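Local structure of glutathione S-transferase omega-like 2 (Saccharomyces cerevisiae, 5LKB) at residues Y38-S43 and R51-R56; G66-H71 and N132-G137; H99-G104 and R334-F339; K139-L144 and V158-D163. The protein acts as a glutathione-dependent 1-Cys thiol transferase and dehydroascorbate reductase, and reacts with glutathionyl-(hydro)quinones. All blocks are in the same frame, centred on the assembly; numbering follows the deposited sequence.

Contact 1: residues Y38-S43 and R51-R56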
loop_
_atom_site.group_PDB
_atom_site.type_symbol
_atom_site.label_atom_id
_atom_site.label_comp_id
_atom_site.label_asym_id
_atom_site.label_seq_id
_atom_site.Cartn_x
_atom_site.Cartn_y
_atom_site.Cartn_z
ATOM N N TYR A 38 4.230 -1.887 41.008
ATOM C CA TYR A 38 3.860 -1.197 39.770
ATOM C C TYR A 38 3.489 -2.184 38.672
ATOM O O TYR A 38 3.954 -3.325 38.641
ATOM C CB TYR A 38 5.005 -0.272 39.343
ATOM C CG TYR A 38 5.367 0.749 40.432
ATOM C CD1 TYR A 38 4.645 1.913 40.602
ATOM C CD2 TYR A 38 6.430 0.517 41.252
ATOM C CE1 TYR A 38 4.947 2.822 41.615
ATOM C CE2 TYR A 38 6.733 1.397 42.276
ATOM C CZ TYR A 38 6.011 2.567 42.419
ATOM O OH TYR A 38 6.279 3.523 43.433
ATOM N N TRP A 39 2.688 -1.683 37.731
ATOM C CA TRP A 39 2.141 -2.487 36.658
ATOM C C TRP A 39 2.217 -1.665 35.376
ATOM O O TRP A 39 2.157 -0.439 35.391
ATOM C CB TRP A 39 0.666 -2.831 36.901
ATOM C CG TRP A 39 0.307 -4.199 36.373
ATOM C CD1 TRP A 39 -0.389 -4.495 35.254
ATOM C CD2 TRP A 39 0.641 -5.431 36.983
ATOM N NE1 TRP A 39 -0.500 -5.866 35.115
ATOM C CE2 TRP A 39 0.121 -6.453 36.191
ATOM C CE3 TRP A 39 1.321 -5.769 38.140
ATOM C CZ2 TRP A 39 0.255 -7.789 36.537
ATOM C CZ3 TRP A 39 1.469 -7.055 38.463
ATOM C CH2 TRP A 39 0.943 -8.077 37.660
ATOM N N LEU A 40 2.395 -2.360 34.273
ATOM C CA LEU A 40 2.533 -1.747 32.965
ATOM C C LEU A 40 1.398 -2.285 32.110
ATOM O O LEU A 40 1.392 -3.478 31.761
ATOM C CB LEU A 40 3.922 -2.065 32.385
ATOM C CG LEU A 40 4.187 -1.414 31.023
ATOM C CD1 LEU A 40 4.203 0.157 31.225
ATOM C CD2 LEU A 40 5.488 -1.885 30.473
ATOM N N TYR A 41 0.442 -1.414 31.736
ATOM C CA TYR A 41 -0.678 -1.776 30.867
ATOM C C TYR A 41 -0.378 -1.254 29.462
ATOM O O TYR A 41 -0.070 -0.079 29.293
ATOM C CB TYR A 41 -1.982 -1.126 31.342
ATOM C CG TYR A 41 -2.490 -1.633 32.704
ATOM C CD1 TYR A 41 -3.260 -2.793 32.775
ATOM C CD2 TYR A 41 -2.188 -0.971 33.888
ATOM C CE1 TYR A 41 -3.718 -3.276 33.989
ATOM C CE2 TYR A 41 -2.657 -1.443 35.090
ATOM C CZ TYR A 41 -3.452 -2.558 35.135
ATOM O OH TYR A 41 -3.902 -3.019 36.366
ATOM N N VAL A 42 -0.457 -2.144 28.460
ATOM C CA VAL A 42 -0.033 -1.821 27.106
ATOM C C VAL A 42 -1.040 -2.360 26.115
ATOM O O VAL A 42 -1.900 -3.181 26.440
ATOM C CB VAL A 42 1.335 -2.436 26.757
ATOM C CG1 VAL A 42 2.401 -2.016 27.749
ATOM C CG2 VAL A 42 1.259 -3.943 26.760
ATOM N N SER A 43 -0.915 -1.870 24.876
ATOM C CA SER A 43 -1.322 -2.621 23.688
ATOM C C SER A 43 -0.080 -3.055 22.948
ATOM O O SER A 43 0.850 -2.287 22.797
ATOM C CB SER A 43 -2.196 -1.805 22.742
ATOM O OG SER A 43 -2.404 -2.487 21.499
ATOM N N ARG A 51 7.655 0.681 23.130
ATOM C CA ARG A 51 8.916 1.167 23.673
ATOM C C ARG A 51 9.104 0.655 25.066
ATOM O O ARG A 51 10.206 0.264 25.418
ATOM C CB ARG A 51 8.923 2.692 23.748
ATOM C CG ARG A 51 8.743 3.479 22.419
ATOM C CD ARG A 51 8.463 4.912 22.792
ATOM N NE ARG A 51 8.723 5.829 21.692
ATOM C CZ ARG A 51 8.718 7.142 21.820
ATOM N NH1 ARG A 51 8.497 7.673 23.033
ATOM N NH2 ARG A 51 8.968 7.900 20.774
ATOM N N THR A 52 8.030 0.652 25.836
ATOM C CA THR A 52 8.139 0.290 27.246
ATOM C C THR A 52 8.321 -1.206 27.428
ATOM O O THR A 52 8.986 -1.621 28.384
ATOM C CB THR A 52 6.946 0.826 28.046
ATOM O OG1 THR A 52 5.736 0.136 27.794
ATOM C CG2 THR A 52 6.704 2.287 27.797
ATOM N N LEU A 53 7.722 -2.042 26.558
ATOM C CA LEU A 53 7.921 -3.479 26.641
ATOM C C LEU A 53 9.365 -3.841 26.334
ATOM O O LEU A 53 9.963 -4.664 27.039
ATOM C CB LEU A 53 7.012 -4.197 25.683
ATOM C CG LEU A 53 5.548 -4.166 25.964
ATOM C CD1 LEU A 53 4.790 -4.937 24.848
ATOM C CD2 LEU A 53 5.172 -4.764 27.312
ATOM N N ILE A 54 9.949 -3.240 25.302
ATOM C CA ILE A 54 11.325 -3.519 24.935
ATOM C C ILE A 54 12.247 -3.144 26.106
ATOM O O ILE A 54 13.155 -3.893 26.492
ATOM C CB ILE A 54 11.734 -2.778 23.647
ATOM C CG1 ILE A 54 10.917 -3.339 22.461
ATOM C CG2 ILE A 54 13.210 -2.934 23.372
ATOM C CD1 ILE A 54 10.830 -2.399 21.301
ATOM N N THR A 55 12.023 -1.963 26.663
ATOM C CA THR A 55 12.882 -1.457 27.726
ATOM C C THR A 55 12.718 -2.289 28.992
ATOM O O THR A 55 13.719 -2.624 29.643
ATOM C CB THR A 55 12.559 0.016 27.969
ATOM O OG1 THR A 55 12.753 0.793 26.768
ATOM C CG2 THR A 55 13.523 0.620 28.994
ATOM N N ARG A 56 11.490 -2.661 29.332
ATOM C CA ARG A 56 11.241 -3.572 30.440
ATOM C C ARG A 56 12.040 -4.863 30.306
ATOM O O ARG A 56 12.611 -5.383 31.285
ATOM C CB ARG A 56 9.736 -3.804 30.629
ATOM C CG ARG A 56 9.357 -4.918 31.609
ATOM C CD ARG A 56 7.894 -4.900 31.779
ATOM N NE ARG A 56 7.324 -6.075 32.444
ATOM C CZ ARG A 56 6.811 -7.159 31.875
ATOM N NH1 ARG A 56 6.768 -7.320 30.536
ATOM N NH2 ARG A 56 6.251 -8.087 32.637
#

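Contact 2: residues G66-H71 and N132-G137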
loop_
_atom_site.group_PDB
_atom_site.type_symbol
_atom_site.label_atom_id
_atom_site.label_comp_id
_atom_site.label_asym_id
_atom_site.label_seq_id
_atom_site.Cartn_x
_atom_site.Cartn_y
_atom_site.Cartn_z
ATOM N N GLY A 66 4.693 -6.180 36.630
ATOM C CA GLY A 66 3.807 -7.040 35.853
ATOM C C GLY A 66 3.329 -6.329 34.630
ATOM O O GLY A 66 3.366 -5.106 34.578
ATOM N N CYS A 67 2.752 -7.085 33.682
ATOM C CA CYS A 67 2.201 -6.475 32.478
ATOM C C CYS A 67 0.872 -7.117 32.098
ATOM O O CYS A 67 0.716 -8.337 32.242
ATOM C CB CYS A 67 3.205 -6.689 31.373
ATOM S SG CYS A 67 2.705 -6.232 29.680
ATOM N N SER A 68 -0.042 -6.299 31.594
ATOM C CA SER A 68 -1.321 -6.742 31.094
ATOM C C SER A 68 -1.531 -6.061 29.750
ATOM O O SER A 68 -1.003 -4.965 29.521
ATOM C CB SER A 68 -2.478 -6.419 32.016
ATOM O OG SER A 68 -2.244 -7.130 33.252
ATOM N N VAL A 69 -2.325 -6.685 28.881
ATOM C CA VAL A 69 -2.417 -6.277 27.462
ATOM C C VAL A 69 -3.882 -6.077 27.072
ATOM O O VAL A 69 -4.703 -6.998 27.190
ATOM C CB VAL A 69 -1.748 -7.308 26.550
ATOM C CG1 VAL A 69 -1.785 -6.755 25.122
ATOM C CG2 VAL A 69 -0.361 -7.584 26.972
ATOM N N VAL A 70 -4.215 -4.878 26.585
ATOM C CA VAL A 70 -5.535 -4.609 26.061
ATOM C C VAL A 70 -5.742 -5.289 24.706
ATOM O O VAL A 70 -4.782 -5.663 24.029
ATOM C CB VAL A 70 -5.798 -3.096 25.937
ATOM C CG1 VAL A 70 -5.819 -2.453 27.358
ATOM C CG2 VAL A 70 -4.832 -2.389 25.027
ATOM N N HIS A 71 -7.008 -5.389 24.325
ATOM C CA HIS A 71 -7.419 -5.900 23.019
ATOM C C HIS A 71 -6.867 -4.990 21.945
ATOM O O HIS A 71 -6.726 -3.780 22.127
ATOM C CB HIS A 71 -8.934 -5.938 22.946
ATOM C CG HIS A 71 -9.494 -6.878 21.935
ATOM N ND1 HIS A 71 -9.487 -6.606 20.591
ATOM C CD2 HIS A 71 -10.127 -8.067 22.079
ATOM C CE1 HIS A 71 -10.098 -7.591 19.950
ATOM N NE2 HIS A 71 -10.505 -8.489 20.837
ATOM N N ASN A 132 -6.854 -10.110 30.672
ATOM C CA ASN A 132 -7.733 -9.423 31.587
ATOM C C ASN A 132 -6.965 -8.292 32.257
ATOM O O ASN A 132 -5.738 -8.182 32.163
ATOM C CB ASN A 132 -8.289 -10.414 32.611
ATOM C CG ASN A 132 -7.212 -11.028 33.494
ATOM O OD1 ASN A 132 -6.081 -11.280 33.073
ATOM N ND2 ASN A 132 -7.577 -11.329 34.745
ATOM N N GLU A 133 -7.722 -7.443 32.965
ATOM C CA GLU A 133 -7.161 -6.488 33.909
ATOM C C GLU A 133 -7.196 -7.216 35.262
ATOM O O GLU A 133 -8.287 -7.380 35.826
ATOM C CB GLU A 133 -8.008 -5.204 33.901
ATOM C CG GLU A 133 -7.393 -4.013 34.652
ATOM C CD GLU A 133 -7.274 -4.331 36.142
ATOM O OE1 GLU A 133 -8.360 -4.349 36.778
ATOM O OE2 GLU A 133 -6.150 -4.605 36.609
ATOM N N PRO A 134 -6.065 -7.716 35.760
ATOM C CA PRO A 134 -6.099 -8.713 36.851
ATOM C C PRO A 134 -6.242 -8.155 38.260
ATOM O O PRO A 134 -6.486 -8.962 39.159
ATOM C CB PRO A 134 -4.753 -9.431 36.700
ATOM C CG PRO A 134 -3.826 -8.323 36.209
ATOM C CD PRO A 134 -4.674 -7.413 35.346
ATOM N N HIS A 135 -6.126 -6.849 38.485
ATOM C CA HIS A 135 -6.195 -6.344 39.863
ATOM C C HIS A 135 -7.618 -5.990 40.299
ATOM O O HIS A 135 -8.001 -6.274 41.453
ATOM C CB HIS A 135 -5.232 -5.171 40.005
ATOM C CG HIS A 135 -3.825 -5.547 39.724
ATOM N ND1 HIS A 135 -3.098 -6.380 40.538
ATOM C CD2 HIS A 135 -3.037 -5.282 38.655
ATOM C CE1 HIS A 135 -1.895 -6.564 40.022
ATOM N NE2 HIS A 135 -1.836 -5.896 38.878
ATOM N N TYR A 136 -8.422 -5.437 39.398
ATOM C CA TYR A 136 -9.770 -4.969 39.690
ATOM C C TYR A 136 -10.838 -5.538 38.788
ATOM O O TYR A 136 -12.013 -5.178 38.957
ATOM C CB TYR A 136 -9.813 -3.431 39.604
ATOM C CG TYR A 136 -8.550 -2.809 40.139
ATOM C CD1 TYR A 136 -8.313 -2.723 41.511
ATOM C CD2 TYR A 136 -7.559 -2.361 39.289
ATOM C CE1 TYR A 136 -7.136 -2.203 41.994
ATOM C CE2 TYR A 136 -6.381 -1.830 39.757
ATOM C CZ TYR A 136 -6.159 -1.751 41.127
ATOM O OH TYR A 136 -4.955 -1.241 41.586
ATOM N N GLY A 137 -10.473 -6.312 37.762
ATOM C CA GLY A 137 -11.433 -6.745 36.751
ATOM C C GLY A 137 -12.013 -5.665 35.868
ATOM O O GLY A 137 -13.132 -5.818 35.374
HETATM O O HOH W 1 -3.205 -9.713 33.077
#

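Contact 3: residues H99-G104 and R334-F339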
loop_
_atom_site.group_PDB
_atom_site.type_symbol
_atom_site.label_atom_id
_atom_site.label_comp_id
_atom_site.label_asym_id
_atom_site.label_seq_id
_atom_site.Cartn_x
_atom_site.Cartn_y
_atom_site.Cartn_z
ATOM N N HIS A 99 4.478 -11.855 34.279
ATOM C CA HIS A 99 5.904 -11.623 34.259
ATOM C C HIS A 99 6.558 -11.992 32.942
ATOM O O HIS A 99 7.787 -12.035 32.855
ATOM C CB HIS A 99 6.565 -12.349 35.436
ATOM C CG HIS A 99 6.158 -11.794 36.762
ATOM N ND1 HIS A 99 6.464 -12.399 37.958
ATOM C CD2 HIS A 99 5.462 -10.673 37.071
ATOM C CE1 HIS A 99 5.975 -11.670 38.948
ATOM N NE2 HIS A 99 5.344 -10.626 38.438
ATOM N N ASP A 100 5.754 -12.217 31.893
ATOM C CA ASP A 100 6.251 -12.511 30.557
ATOM C C ASP A 100 6.541 -11.187 29.855
ATOM O O ASP A 100 5.959 -10.157 30.200
ATOM C CB ASP A 100 5.180 -13.293 29.783
ATOM C CG ASP A 100 5.492 -13.469 28.274
ATOM O OD1 ASP A 100 6.372 -14.324 27.986
ATOM O OD2 ASP A 100 4.817 -12.849 27.397
ATOM N N VAL A 101 7.482 -11.222 28.895
ATOM C CA VAL A 101 7.852 -10.012 28.130
ATOM C C VAL A 101 6.682 -9.358 27.417
ATOM O O VAL A 101 6.704 -8.149 27.175
ATOM C CB VAL A 101 8.993 -10.273 27.122
ATOM C CG1 VAL A 101 10.277 -10.644 27.821
ATOM C CG2 VAL A 101 8.571 -11.339 26.129
ATOM N N ALA A 102 5.681 -10.127 27.023
ATOM C CA ALA A 102 4.493 -9.645 26.333
ATOM C C ALA A 102 3.205 -9.956 27.092
ATOM O O ALA A 102 2.143 -10.090 26.512
ATOM C CB ALA A 102 4.479 -10.200 24.906
ATOM N N GLY A 103 3.283 -9.988 28.438
ATOM C CA GLY A 103 2.064 -10.219 29.203
ATOM C C GLY A 103 1.440 -11.594 29.073
ATOM O O GLY A 103 0.280 -11.774 29.472
ATOM N N GLY A 104 2.129 -12.521 28.431
ATOM C CA GLY A 104 1.605 -13.863 28.160
ATOM C C GLY A 104 0.875 -14.017 26.842
ATOM O O GLY A 104 0.400 -15.132 26.542
ATOM N N ARG A 334 12.219 -9.101 19.260
ATOM C CA ARG A 334 11.402 -10.091 18.556
ATOM C C ARG A 334 10.164 -10.452 19.365
ATOM O O ARG A 334 9.051 -10.515 18.831
ATOM C CB ARG A 334 12.231 -11.353 18.343
ATOM C CG ARG A 334 11.567 -12.387 17.545
ATOM C CD ARG A 334 12.658 -13.430 17.353
ATOM N NE ARG A 334 12.260 -14.565 16.556
ATOM C CZ ARG A 334 13.128 -15.504 16.145
ATOM N NH1 ARG A 334 14.435 -15.441 16.472
ATOM N NH2 ARG A 334 12.700 -16.504 15.419
ATOM N N TYR A 335 10.359 -10.758 20.658
ATOM C CA TYR A 335 9.291 -11.383 21.438
ATOM C C TYR A 335 8.362 -10.388 22.086
ATOM O O TYR A 335 7.386 -10.786 22.741
ATOM C CB TYR A 335 9.861 -12.423 22.424
ATOM C CG TYR A 335 10.535 -13.548 21.668
ATOM C CD1 TYR A 335 9.797 -14.407 20.883
ATOM C CD2 TYR A 335 11.898 -13.684 21.661
ATOM C CE1 TYR A 335 10.407 -15.453 20.131
ATOM C CE2 TYR A 335 12.518 -14.714 20.909
ATOM C CZ TYR A 335 11.746 -15.570 20.149
ATOM O OH TYR A 335 12.297 -16.594 19.394
ATOM N N THR A 336 8.546 -9.101 21.787
ATOM C CA THR A 336 7.553 -8.082 22.075
ATOM C C THR A 336 6.853 -7.555 20.845
ATOM O O THR A 336 5.975 -6.694 20.988
ATOM C CB THR A 336 8.163 -6.881 22.788
ATOM O OG1 THR A 336 9.197 -6.229 22.073
ATOM C CG2 THR A 336 8.741 -7.293 24.193
ATOM N N THR A 337 7.211 -8.076 19.668
ATOM C CA THR A 337 6.672 -7.625 18.376
ATOM C C THR A 337 5.606 -8.621 17.959
ATOM O O THR A 337 5.921 -9.789 17.687
ATOM C CB THR A 337 7.775 -7.506 17.349
ATOM O OG1 THR A 337 8.764 -6.585 17.817
ATOM C CG2 THR A 337 7.233 -6.982 15.991
ATOM N N ASP A 338 4.346 -8.180 17.924
ATOM C CA ASP A 338 3.198 -9.026 17.610
ATOM C C ASP A 338 2.559 -8.430 16.351
ATOM O O ASP A 338 1.810 -7.450 16.411
ATOM C CB ASP A 338 2.227 -9.145 18.792
ATOM C CG ASP A 338 1.123 -10.151 18.523
ATOM O OD1 ASP A 338 0.507 -10.170 17.403
ATOM O OD2 ASP A 338 0.852 -10.943 19.458
ATOM N N PHE A 339 2.861 -9.046 15.203
ATOM C CA PHE A 339 2.343 -8.528 13.954
ATOM C C PHE A 339 0.841 -8.736 13.781
ATOM O O PHE A 339 0.229 -7.981 13.017
ATOM C CB PHE A 339 3.091 -9.151 12.771
ATOM C CG PHE A 339 4.557 -8.710 12.668
ATOM C CD1 PHE A 339 4.870 -7.377 12.387
ATOM C CD2 PHE A 339 5.593 -9.597 12.887
ATOM C CE1 PHE A 339 6.172 -6.968 12.294
ATOM C CE2 PHE A 339 6.921 -9.193 12.796
ATOM C CZ PHE A 339 7.234 -7.898 12.509
#

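Contact 4: residues K139-L144 and V158-D163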
loop_
_atom_site.group_PDB
_atom_site.type_symbol
_atom_site.label_atom_id
_atom_site.label_comp_id
_atom_site.label_asym_id
_atom_site.label_seq_id
_atom_site.Cartn_x
_atom_site.Cartn_y
_atom_site.Cartn_z
ATOM N N LYS A 139 -13.032 -3.570 32.709
ATOM C CA LYS A 139 -13.161 -3.937 31.304
ATOM C C LYS A 139 -12.588 -2.880 30.383
ATOM O O LYS A 139 -12.423 -3.147 29.185
ATOM C CB LYS A 139 -14.630 -4.217 30.997
ATOM C CG LYS A 139 -15.209 -5.131 32.037
ATOM C CD LYS A 139 -16.449 -5.902 31.621
ATOM C CE LYS A 139 -17.600 -5.015 31.177
ATOM N NZ LYS A 139 -18.650 -4.809 32.217
ATOM N N ARG A 140 -12.284 -1.693 30.898
ATOM C CA ARG A 140 -11.873 -0.568 30.078
ATOM C C ARG A 140 -10.664 0.095 30.693
ATOM O O ARG A 140 -10.588 0.269 31.917
ATOM C CB ARG A 140 -12.966 0.450 29.895
ATOM C CG ARG A 140 -14.155 -0.046 29.086
ATOM C CD ARG A 140 -13.850 -0.173 27.600
ATOM N NE ARG A 140 -14.985 -0.723 26.894
ATOM C CZ ARG A 140 -15.130 -0.645 25.572
ATOM N NH1 ARG A 140 -14.195 -0.048 24.846
ATOM N NH2 ARG A 140 -16.204 -1.118 24.985
ATOM N N ILE A 141 -9.688 0.467 29.873
ATOM C CA ILE A 141 -8.565 1.234 30.409
ATOM C C ILE A 141 -9.036 2.585 31.000
ATOM O O ILE A 141 -8.380 3.150 31.880
ATOM C CB ILE A 141 -7.452 1.366 29.336
ATOM C CG1 ILE A 141 -6.098 1.440 30.035
ATOM C CG2 ILE A 141 -7.660 2.549 28.471
ATOM C CD1 ILE A 141 -4.896 1.418 29.169
ATOM N N SER A 142 -10.136 3.127 30.506
ATOM C CA SER A 142 -10.745 4.331 31.087
ATOM C C SER A 142 -11.031 4.148 32.577
ATOM O O SER A 142 -10.961 5.127 33.326
ATOM C CB SER A 142 -12.054 4.705 30.382
ATOM O OG SER A 142 -13.008 3.664 30.490
ATOM N N ASP A 143 -11.321 2.913 33.020
ATOM C CA ASP A 143 -11.556 2.647 34.449
ATOM C C ASP A 143 -10.338 2.993 35.295
ATOM O O ASP A 143 -10.483 3.481 36.420
ATOM C CB ASP A 143 -11.986 1.204 34.702
ATOM C CG ASP A 143 -13.322 0.834 34.014
ATOM O OD1 ASP A 143 -14.232 1.683 33.905
ATOM O OD2 ASP A 143 -13.461 -0.348 33.603
ATOM N N LEU A 144 -9.129 2.682 34.817
ATOM C CA LEU A 144 -7.897 3.072 35.503
ATOM C C LEU A 144 -7.746 4.590 35.548
ATOM O O LEU A 144 -7.353 5.160 36.580
ATOM C CB LEU A 144 -6.681 2.453 34.801
ATOM C CG LEU A 144 -6.662 0.945 34.820
ATOM C CD1 LEU A 144 -5.608 0.324 33.830
ATOM C CD2 LEU A 144 -6.407 0.430 36.247
ATOM N N VAL A 158 -2.663 4.235 25.874
ATOM C CA VAL A 158 -1.592 3.339 26.357
ATOM C C VAL A 158 -0.251 3.934 25.965
ATOM O O VAL A 158 -0.174 4.688 25.014
ATOM C CB VAL A 158 -1.731 1.878 25.843
ATOM C CG1 VAL A 158 -2.972 1.252 26.421
ATOM C CG2 VAL A 158 -1.801 1.854 24.297
ATOM N N PRO A 159 0.820 3.599 26.667
ATOM C CA PRO A 159 0.978 2.751 27.853
ATOM C C PRO A 159 0.578 3.481 29.147
ATOM O O PRO A 159 0.616 4.726 29.208
ATOM C CB PRO A 159 2.483 2.503 27.877
ATOM C CG PRO A 159 3.038 3.695 27.359
ATOM C CD PRO A 159 2.124 4.155 26.284
ATOM N N VAL A 160 0.284 2.697 30.178
ATOM C CA VAL A 160 0.022 3.226 31.511
ATOM C C VAL A 160 0.946 2.531 32.493
ATOM O O VAL A 160 0.958 1.297 32.576
ATOM C CB VAL A 160 -1.444 3.026 31.891
ATOM C CG1 VAL A 160 -1.658 3.368 33.375
ATOM C CG2 VAL A 160 -2.368 3.892 31.025
ATOM N N LEU A 161 1.712 3.327 33.254
ATOM C CA LEU A 161 2.516 2.824 34.376
ATOM C C LEU A 161 1.752 3.144 35.675
ATOM O O LEU A 161 1.476 4.312 35.968
ATOM C CB LEU A 161 3.907 3.434 34.365
ATOM C CG LEU A 161 4.807 3.033 35.529
ATOM C CD1 LEU A 161 5.128 1.535 35.462
ATOM C CD2 LEU A 161 6.065 3.863 35.518
ATOM N N TRP A 162 1.287 2.095 36.336
ATOM C CA TRP A 162 0.253 2.114 37.388
ATOM C C TRP A 162 0.876 1.752 38.726
ATOM O O TRP A 162 1.706 0.845 38.809
ATOM C CB TRP A 162 -0.771 1.036 37.094
ATOM C CG TRP A 162 -1.951 0.920 38.094
ATOM C CD1 TRP A 162 -2.133 -0.063 39.043
ATOM C CD2 TRP A 162 -3.095 1.775 38.184
ATOM N NE1 TRP A 162 -3.332 0.124 39.663
ATOM C CE2 TRP A 162 -3.923 1.264 39.218
ATOM C CE3 TRP A 162 -3.493 2.924 37.527
ATOM C CZ2 TRP A 162 -5.162 1.848 39.547
ATOM C CZ3 TRP A 162 -4.723 3.519 37.880
ATOM C CH2 TRP A 162 -5.511 2.991 38.910
ATOM N N ASP A 163 0.428 2.462 39.791
ATOM C CA ASP A 163 0.839 2.165 41.160
ATOM C C ASP A 163 -0.287 1.454 41.875
ATOM O O ASP A 163 -1.357 2.040 42.082
ATOM C CB ASP A 163 1.179 3.451 41.923
ATOM C CG ASP A 163 1.511 3.161 43.370
ATOM O OD1 ASP A 163 2.014 2.054 43.603
ATOM O OD2 ASP A 163 1.297 4.071 44.208
#

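Contact 1: residues Y38-S43 and R51-R56
Leu-40 and Val-42 of strand 38-42 face residues 51-56 of the helix that follows it. The axes of strand 38-42 and helix segment 51-56 approach to 9.8 Å. Their directions are nearer antiparallel than parallel, at 140°. The closest backbone pairs are Leu-40 with Thr-52 and Val-42 with Leu-53. Tyr-41, between the two strand residues, points its CB to the other side of the sheet.

A chi1 of -178° sends the Leu-40 isobutyl group out toward the helix. Its CD2 methyl does most of the touching. It lies 3.4 Å from Thr-52 OG1, and 4.1 Å from Arg-56 CD, part of the extended arginine chain. CD1 of Leu-40 also packs on Thr-52 OG1. Val-42 meets Leu-53 with both methyls, and the two side chains cross at a slant. Its CG1 is 3.9 Å from Leu-53 CD2, while its CG2 lies near both leucine methyls. Cutting Leu-40 back to an alanine is likely to open a gap between strand and helix and leave Thr-52 OG1 and Arg-56 CD without the methyl they pack on.

The polar ends of Thr-52 and Arg-56 find partners outside the strand. Thr-52 OG1 is hydrogen-bonded to Ala-49 O within its own helix. Arg-56 carries its guanidinium past Leu-40, with NE bonding Ile-65 O and NH1 bonding Asp-100 O. The strand offers methyl groups, and the hydroxyl that meets them already has a bond. The contact is mostly apolar, buried packing of the first beta-alpha unit in the thioredoxin-like domain, beside the glutathione-binding residues Val-158 and Ser-174.

Contact 2: residues G66-H71 and N132-G137
Ser-68 of strand 66-69 meets Asn-132 and Pro-134 of an irregular loop. Its CB points toward that loop. CB lies 3.7 Å from Asn-132 O and also comes near Pro-134 CD. From there OG turns anti to the carbonyl carbon (chi1 -62°). This sets the hydroxyl beside the proline ring, with OG 3.2 Å from Pro-134 CD and 3.6 Å from Pro-134 CG.

The hydroxyl also has polar company. Ser-68 OG is hydrogen-bonded to Trp-39 NE1 on the neighbouring strand. It is linked as well to a water at 2.8 Å. The same water lies 3.1 Å from Asn-132 O, to which it can donate, and so can bridge strand and loop. Direct contact between the segments is small, and the water adds a polar link.

The loop keeps its own shape through Glu-133. Its carboxylate folds back over the following backbone. OE1 accepts from Tyr-136 N at 2.8 Å through the syn lone pair, the one on the side of the other oxygen. OE2 takes the His-135 N-H at 2.9 Å, from 35° above the carboxylate plane. Two successive amides are thus gripped by one side chain, and Tyr-41 OH bonds OE2 too. Pro-134 CG rests over one face of the His-135 ring, toward its rim.

Strand 66-69 is an edge strand of the thioredoxin-like sheet, next to 38-42. The loop 132-137 leads to helix 141-148 and packs on the sheet face that carries Trp-39 and Tyr-41. Cys-67 points the other way, to Leu-53 and Arg-56 of helix 47-58.

Contact 3: residues H99-G104 and R334-F339
Val-101 and Ala-102 turn their CB atoms toward segment 334-339 and meet Tyr-335 and Thr-336. Val-101 slants across Tyr-335. With chi1 at -65°, its CG1 lies anti to the carbonyl carbon, and CG2 is left between the backbone N and that carbon. CG2 touches Tyr-335 O at 3.6 Å and Tyr-335 CB at 4.1 Å. The Ala-102 methyl reaches the same carbonyl, with CB 3.7 Å from Tyr-335 O. Two methyls thus border one oxygen. The tyrosine ring itself swings away. One face lies over CG of Arg-334, and its OH stands above the middle of that residue's guanidinium.

Thr-336 contributes its methyl. CG2 packs against Val-101 O at 3.7 Å and comes near the valine CB. Its hydroxyl is engaged elsewhere, with Ala-332 O and His-50 NE2 among its partners.

Segment 99-104 is braced from within. Asp-100 OD2 accepts from Ala-102 N and Gly-104 N, each at 2.9 Å, from opposite faces of the carboxylate plane. These two bonds hold the Val-101 and Ala-102 bend.

The bond to Ala-102 N makes an Asx turn at Asp-100. On the other side, Arg-334 to Thr-337 forms a type I beta turn, and Asp-338 is the N-cap of helix 339-349. The contact is packing between the N-terminal thioredoxin-like domain and the helical C-terminal domain, the two-domain architecture of glutathione transferases.

Contact 4: residues K139-L144 and V158-D163
Leu-144 lays its CD2 methyl over one face of the Trp-162 indole. This is a CH-pi contact. CD2 sits 3.7 Å from the centroid of the six-membered ring, only 6° off the ring normal. With chi1 of Trp-162 at -179°, the indole runs away from the backbone N and out to the helix. The leucine backbone joins in, with Leu-144 O 3.4 Å from Trp-162 CZ3.

The aliphatic packing centres on Ile-141. The Ile-141 and Val-158 side chains cross at about a right angle, and Ile-141 CD1 presses on Val-158 CG1 at 3.4 Å, a tight carbon pair. The same methyl meets Val-160 CG2 tip to tip at 4.0 Å.

Among the polar groups, Asp-143 OD2 accepts a hydrogen bond from Arg-140 N. Trp-162 NE1 bonds Tyr-136 OH. A leucine in place of Trp-162 would probably strip Leu-144 of its aromatic face and leave Tyr-136 OH without this partner.

Val-158 is a glutathione-binding residue, close to Trp-79 and the nucleophile Cys-46, and precedes a cis peptide to Pro-159. Helix 141-148 covers one sheet face. Helix 174-182 packs on Pro-159 and Leu-161 from the other.

Overall arrangement
Contacts 1, 2 and 4 share the four-stranded mixed sheet of the thioredoxin-like domain. Strand 38-42 lies between 66-69 and 160-163, so contact 1 is central. Its centre is about 12 Å from those of contacts 2 and 4, whose own centres are about 9 Å apart. Contact 1 packs helix 47-58 on one sheet face; contacts 2 and 4 cover the other. Contact 1 closes first along the chain. Contacts 2 and 3 interlock, and contact 4 is nested within the long loop closed by contact 3. The centre of contact 3 is about 10 Å from that of contact 1. Both sheet faces are thus packed in the domain that carries Cys-46, and contact 3 joins it to the helical domain.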